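Local coordinates for endonuclease 8-like L720 (Acanthamoeba polyphaga mimivirus, PDB 4MB7), which is an endonuclease VIII-like protein with a helical H2TH domain and a bound zinc ion in its C-terminal region, at residues N149-Q152 against S153-N157; S163-I167 against T168-L172. All coordinates share one frame; numbering follows the deposited sequence.

Contact 1: N149-Q152 against S153-N157; sequences NLFQ and SHLKN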
loop_
_atom_site.group_PDB
_atom_site.type_symbol
_atom_site.label_atom_id
_atom_site.label_comp_id
_atom_site.label_asym_id
_atom_site.label_seq_id
_atom_site.Cartn_x
_atom_site.Cartn_y
_atom_site.Cartn_z
ATOM N N ASN A 149 2.962 2.203 -19.972
ATOM C CA ASN A 149 2.020 2.667 -20.988
ATOM C C ASN A 149 0.563 2.613 -20.537
ATOM O O ASN A 149 -0.205 3.541 -20.790
ATOM C CB ASN A 149 2.204 1.895 -22.297
ATOM C CG ASN A 149 3.454 2.317 -23.050
ATOM O OD1 ASN A 149 3.972 3.415 -22.851
ATOM N ND2 ASN A 149 3.939 1.446 -23.927
ATOM N N LEU A 150 0.188 1.528 -19.868
ATOM C CA LEU A 150 -1.175 1.380 -19.374
ATOM C C LEU A 150 -1.451 2.345 -18.222
ATOM O O LEU A 150 -2.558 2.866 -18.093
ATOM C CB LEU A 150 -1.444 -0.064 -18.947
ATOM C CG LEU A 150 -2.890 -0.391 -18.570
ATOM C CD1 LEU A 150 -3.849 0.109 -19.638
ATOM C CD2 LEU A 150 -3.060 -1.886 -18.358
ATOM N N PHE A 151 -0.438 2.582 -17.394
ATOM C CA PHE A 151 -0.562 3.520 -16.281
ATOM C C PHE A 151 -0.798 4.938 -16.782
ATOM O O PHE A 151 -1.620 5.670 -16.232
ATOM C CB PHE A 151 0.686 3.485 -15.393
ATOM C CG PHE A 151 0.728 4.578 -14.360
ATOM C CD1 PHE A 151 0.024 4.458 -13.172
ATOM C CD2 PHE A 151 1.475 5.729 -14.576
ATOM C CE1 PHE A 151 0.060 5.462 -12.222
ATOM C CE2 PHE A 151 1.513 6.736 -13.631
ATOM C CZ PHE A 151 0.805 6.602 -12.451
ATOM N N GLN A 152 -0.068 5.322 -17.823
ATOM C CA GLN A 152 -0.180 6.667 -18.378
ATOM C C GLN A 152 -1.555 6.913 -18.986
ATOM O O GLN A 152 -2.147 7.971 -18.786
ATOM C CB GLN A 152 0.917 6.922 -19.417
ATOM C CG GLN A 152 2.312 7.043 -18.823
ATOM C CD GLN A 152 2.462 8.253 -17.919
ATOM O OE1 GLN A 152 1.708 9.221 -18.025
ATOM N NE2 GLN A 152 3.440 8.204 -17.021
ATOM N N SER A 153 -2.059 5.929 -19.726
ATOM C CA SER A 153 -3.385 6.023 -20.326
ATOM C C SER A 153 -4.452 6.119 -19.240
ATOM O O SER A 153 -5.382 6.920 -19.333
ATOM C CB SER A 153 -3.658 4.807 -21.212
ATOM O OG SER A 153 -2.644 4.648 -22.189
ATOM N N HIS A 154 -4.302 5.294 -18.210
ATOM C CA HIS A 154 -5.236 5.263 -17.094
ATOM C C HIS A 154 -5.223 6.591 -16.348
ATOM O O HIS A 154 -6.272 7.121 -15.981
ATOM C CB HIS A 154 -4.872 4.118 -16.144
ATOM C CG HIS A 154 -5.857 3.911 -15.037
ATOM N ND1 HIS A 154 -5.498 3.949 -13.707
ATOM C CD2 HIS A 154 -7.186 3.655 -15.062
ATOM C CE1 HIS A 154 -6.565 3.729 -12.959
ATOM N NE2 HIS A 154 -7.602 3.550 -13.757
ATOM N N LEU A 155 -4.026 7.129 -16.138
ATOM C CA LEU A 155 -3.858 8.394 -15.433
ATOM C C LEU A 155 -4.522 9.559 -16.164
ATOM O O LEU A 155 -5.089 10.453 -15.533
ATOM C CB LEU A 155 -2.372 8.690 -15.219
ATOM C CG LEU A 155 -2.054 10.010 -14.513
ATOM C CD1 LEU A 155 -2.676 10.038 -13.129
ATOM C CD2 LEU A 155 -0.554 10.231 -14.434
ATOM N N LYS A 156 -4.455 9.544 -17.492
ATOM C CA LYS A 156 -5.052 10.607 -18.296
ATOM C C LYS A 156 -6.568 10.669 -18.127
ATOM O O LYS A 156 -7.156 11.749 -18.151
ATOM C CB LYS A 156 -4.681 10.449 -19.773
ATOM C CG LYS A 156 -3.199 10.644 -20.055
ATOM C CD LYS A 156 -2.890 10.530 -21.538
ATOM C CE LYS A 156 -1.389 10.454 -21.781
ATOM N NZ LYS A 156 -0.662 11.597 -21.161
ATOM N N ASN A 157 -7.196 9.511 -17.949
ATOM C CA ASN A 157 -8.628 9.468 -17.677
ATOM C C ASN A 157 -8.963 10.069 -16.317
ATOM O O ASN A 157 -9.935 10.811 -16.180
ATOM C CB ASN A 157 -9.161 8.037 -17.771
ATOM C CG ASN A 157 -9.252 7.541 -19.200
ATOM O OD1 ASN A 157 -9.409 8.328 -20.134
ATOM N ND2 ASN A 157 -9.157 6.227 -19.380
HETATM O O HOH W 1 -3.006 5.490 -13.220
#
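Asn149 O is gripped twice by a single residue, Ser153. The amide Ser153 N reaches Asn149 O at 3.2 Å, while the hydroxyl Ser153 OG donates to that same Asn149 O at 3.0 Å. With OG turned back beside its own backbone N (chi1 -55°), the hydroxyl folds over the preceding turn of the helix, and the two donors come to the carbonyl from opposite faces of its plane. The hydroxyl proton of this exposed serine thus goes to a carbonyl of its own helix.

Two residues beyond Asn149, Phe151 O takes a different second partner. Leu155 N binds Phe151 O at 2.8 Å, and a water gives this oxygen an additional weak bond; the water also lies 3.0 Å from His154 ND1, tying the imidazole back to the main chain. Elsewhere the His154 ring stacks with Tyr139 and Tyr176. Gln152 O is held by Lys156 N at 3.1 Å, with the aliphatic start of the lysine chain, Lys156 CG, lying close against Gln152 O.

On the buried side, Phe151 and Leu155 run side by side in the same direction, both with CG anti to the backbone N (chi1 171° and 179°), and Phe151 CE2 meets Leu155 CD2 obliquely at 4.1 Å. The two side chains rest on Cys212 of helix 205-230. Gln152, its chain bent, brings NE2 to the edge of the Phe151 ring, in its plane.

Backbone bonds from each residue to the fourth one on, with a serine adding its hydroxyl to one of them, mark a regular alpha-helical turn, here in an amphipathic helix of the H2TH domain.

Contact 2: S163-I167 against T168-L172; sequences SSEII and TDFLL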
loop_
_atom_site.group_PDB
_atom_site.type_symbol
_atom_site.label_atom_id
_atom_site.label_comp_id
_atom_site.label_asym_id
_atom_site.label_seq_id
_atom_site.Cartn_x
_atom_site.Cartn_y
_atom_site.Cartn_z
ATOM N N SER A 163 -10.644 16.569 -12.225
ATOM C CA SER A 163 -10.036 17.847 -12.581
ATOM C C SER A 163 -10.256 18.937 -11.531
ATOM O O SER A 163 -9.458 19.865 -11.416
ATOM C CB SER A 163 -10.562 18.325 -13.938
ATOM O OG SER A 163 -11.972 18.471 -13.912
ATOM N N SER A 164 -11.330 18.812 -10.760
ATOM C CA SER A 164 -11.734 19.871 -9.838
ATOM C C SER A 164 -11.076 19.799 -8.458
ATOM O O SER A 164 -11.047 20.792 -7.733
ATOM C CB SER A 164 -13.257 19.896 -9.690
ATOM N N GLU A 165 -10.552 18.635 -8.088
ATOM C CA GLU A 165 -9.971 18.475 -6.756
ATOM C C GLU A 165 -8.502 18.885 -6.704
ATOM O O GLU A 165 -7.834 18.974 -7.733
ATOM C CB GLU A 165 -10.151 17.044 -6.242
ATOM C CG GLU A 165 -9.434 15.980 -7.055
ATOM C CD GLU A 165 -9.594 14.596 -6.456
ATOM O OE1 GLU A 165 -10.341 14.460 -5.464
ATOM O OE2 GLU A 165 -8.973 13.643 -6.972
ATOM N N ILE A 166 -8.007 19.143 -5.497
ATOM C CA ILE A 166 -6.613 19.532 -5.312
ATOM C C ILE A 166 -5.683 18.349 -5.567
ATOM O O ILE A 166 -6.101 17.192 -5.487
ATOM C CB ILE A 166 -6.356 20.098 -3.904
ATOM C CG1 ILE A 166 -6.570 19.019 -2.841
ATOM C CG2 ILE A 166 -7.252 21.299 -3.639
ATOM C CD1 ILE A 166 -6.075 19.417 -1.470
ATOM N N ILE A 167 -4.422 18.646 -5.865
ATOM C CA ILE A 167 -3.462 17.621 -6.270
ATOM C C ILE A 167 -3.182 16.576 -5.181
ATOM O O ILE A 167 -3.025 15.395 -5.484
ATOM C CB ILE A 167 -2.139 18.242 -6.801
ATOM C CG1 ILE A 167 -1.211 17.155 -7.349
ATOM C CG2 ILE A 167 -1.445 19.064 -5.726
ATOM C CD1 ILE A 167 -1.821 16.347 -8.470
ATOM N N THR A 168 -3.138 17.009 -3.923
ATOM C CA THR A 168 -2.916 16.093 -2.805
ATOM C C THR A 168 -3.994 15.009 -2.738
ATOM O O THR A 168 -3.690 13.832 -2.538
ATOM C CB THR A 168 -2.837 16.840 -1.454
ATOM O OG1 THR A 168 -1.571 17.499 -1.343
ATOM C CG2 THR A 168 -2.987 15.868 -0.287
ATOM N N ASP A 169 -5.244 15.405 -2.940
ATOM C CA ASP A 169 -6.363 14.478 -2.951
ATOM C C ASP A 169 -6.225 13.474 -4.078
ATOM O O ASP A 169 -6.491 12.302 -3.899
ATOM C CB ASP A 169 -7.688 15.221 -3.117
ATOM C CG ASP A 169 -8.260 15.712 -1.801
ATOM O OD1 ASP A 169 -7.695 15.401 -0.734
ATOM O OD2 ASP A 169 -9.291 16.417 -1.839
ATOM N N PHE A 170 -5.804 13.947 -5.243
ATOM C CA PHE A 170 -5.665 13.090 -6.414
ATOM C C PHE A 170 -4.497 12.113 -6.279
ATOM O O PHE A 170 -4.591 10.965 -6.711
ATOM C CB PHE A 170 -5.520 13.933 -7.684
ATOM C CG PHE A 170 -5.506 13.125 -8.949
ATOM C CD1 PHE A 170 -6.564 12.293 -9.268
ATOM C CD2 PHE A 170 -4.438 13.210 -9.827
ATOM C CE1 PHE A 170 -6.556 11.551 -10.433
ATOM C CE2 PHE A 170 -4.425 12.472 -10.996
ATOM C CZ PHE A 170 -5.485 11.642 -11.300
ATOM N N LEU A 171 -3.403 12.568 -5.674
ATOM C CA LEU A 171 -2.227 11.720 -5.487
ATOM C C LEU A 171 -2.488 10.608 -4.478
ATOM O O LEU A 171 -1.767 9.610 -4.443
ATOM C CB LEU A 171 -1.021 12.549 -5.040
ATOM C CG LEU A 171 -0.408 13.496 -6.074
ATOM C CD1 LEU A 171 0.817 14.178 -5.494
ATOM C CD2 LEU A 171 -0.058 12.749 -7.353
ATOM N N LEU A 172 -3.519 10.787 -3.660
ATOM C CA LEU A 172 -3.881 9.801 -2.648
ATOM C C LEU A 172 -5.019 8.896 -3.115
ATOM O O LEU A 172 -5.458 8.010 -2.382
ATOM C CB LEU A 172 -4.258 10.498 -1.343
ATOM C CG LEU A 172 -3.109 11.174 -0.596
ATOM C CD1 LEU A 172 -3.638 12.087 0.497
ATOM C CD2 LEU A 172 -2.174 10.124 -0.015
HETATM O O HOH W 2 -9.919 18.588 -3.177
#
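A water molecule bridges Asp169 and Ile166, donating to Asp169 OD2 at 2.6 Å and accepting from Ile166 N at 3.1 Å. Ile166 is the N-cap residue of the short helix 167-171 in the H2TH domain, and Asp169 is the third residue after it; across this spacing the water joins the Asp169 carboxylate to the Ile166 amide. Asp169 OD2 has a further donor in Leu260 N, in the turn between strands 254-258 and 263-267, so Asp169 also ties the helix to the hairpin beside the zinc site.

The backbone then takes up its helical pattern. Phe170 N binds Ile166 O at 3.3 Å, and Leu171 N binds Ile167 O at 2.9 Å, the latter nearly in line with the carbonyl bond.

Glu165 leans over the start of the helix from outside. Its CG sits between the backbone N and the carbonyl carbon (chi1 64°), and the extended chain beyond sends the carboxylate toward Asp169 and Phe170. Glu165 OE1 comes to 4.3 Å from Asp169 OD2, a meeting of like charges that might raise the proton affinity of Glu165 in particular, since Asp169 OD2 has two donors to stabilise its charge. Glu165 OE2 rests 3.4 Å from Phe170 CA and reaches the edge of the phenyl ring, the carboxylate turned 59° from the ring plane.

Ile167 CD1 approaches the Phe170 ring at its edge too. That ring also meets Phe177 edge-to-face. On the helix itself, Ile167 crosses Leu171, with CG1 of the isoleucine 4.0 Å from Leu171 CG. Ile166 lies alongside Thr168, its CD1 touching Thr168 CB at 4.1 Å.

Contacts 1 and 2 follow one another along the chain within the H2TH domain, their centres about 16 Å apart. Contact 1 covers the first turns of helix 148-161 and is partly buried, its polar residues mostly facing outward and its apolar pair inward; contact 2, at the start of helix 167-171, is buried. The chemistry differs too: in contact 1 backbone bonds are joined by a serine hydroxyl and a weakly bound water, while in contact 2 a water links the Ile166 amide to the Asp169 carboxylate. The two meet directly where Leu155 CD1 packs against Phe170 CE2 at 3.7 Å, and both send apolar side chains onto helix 205-230.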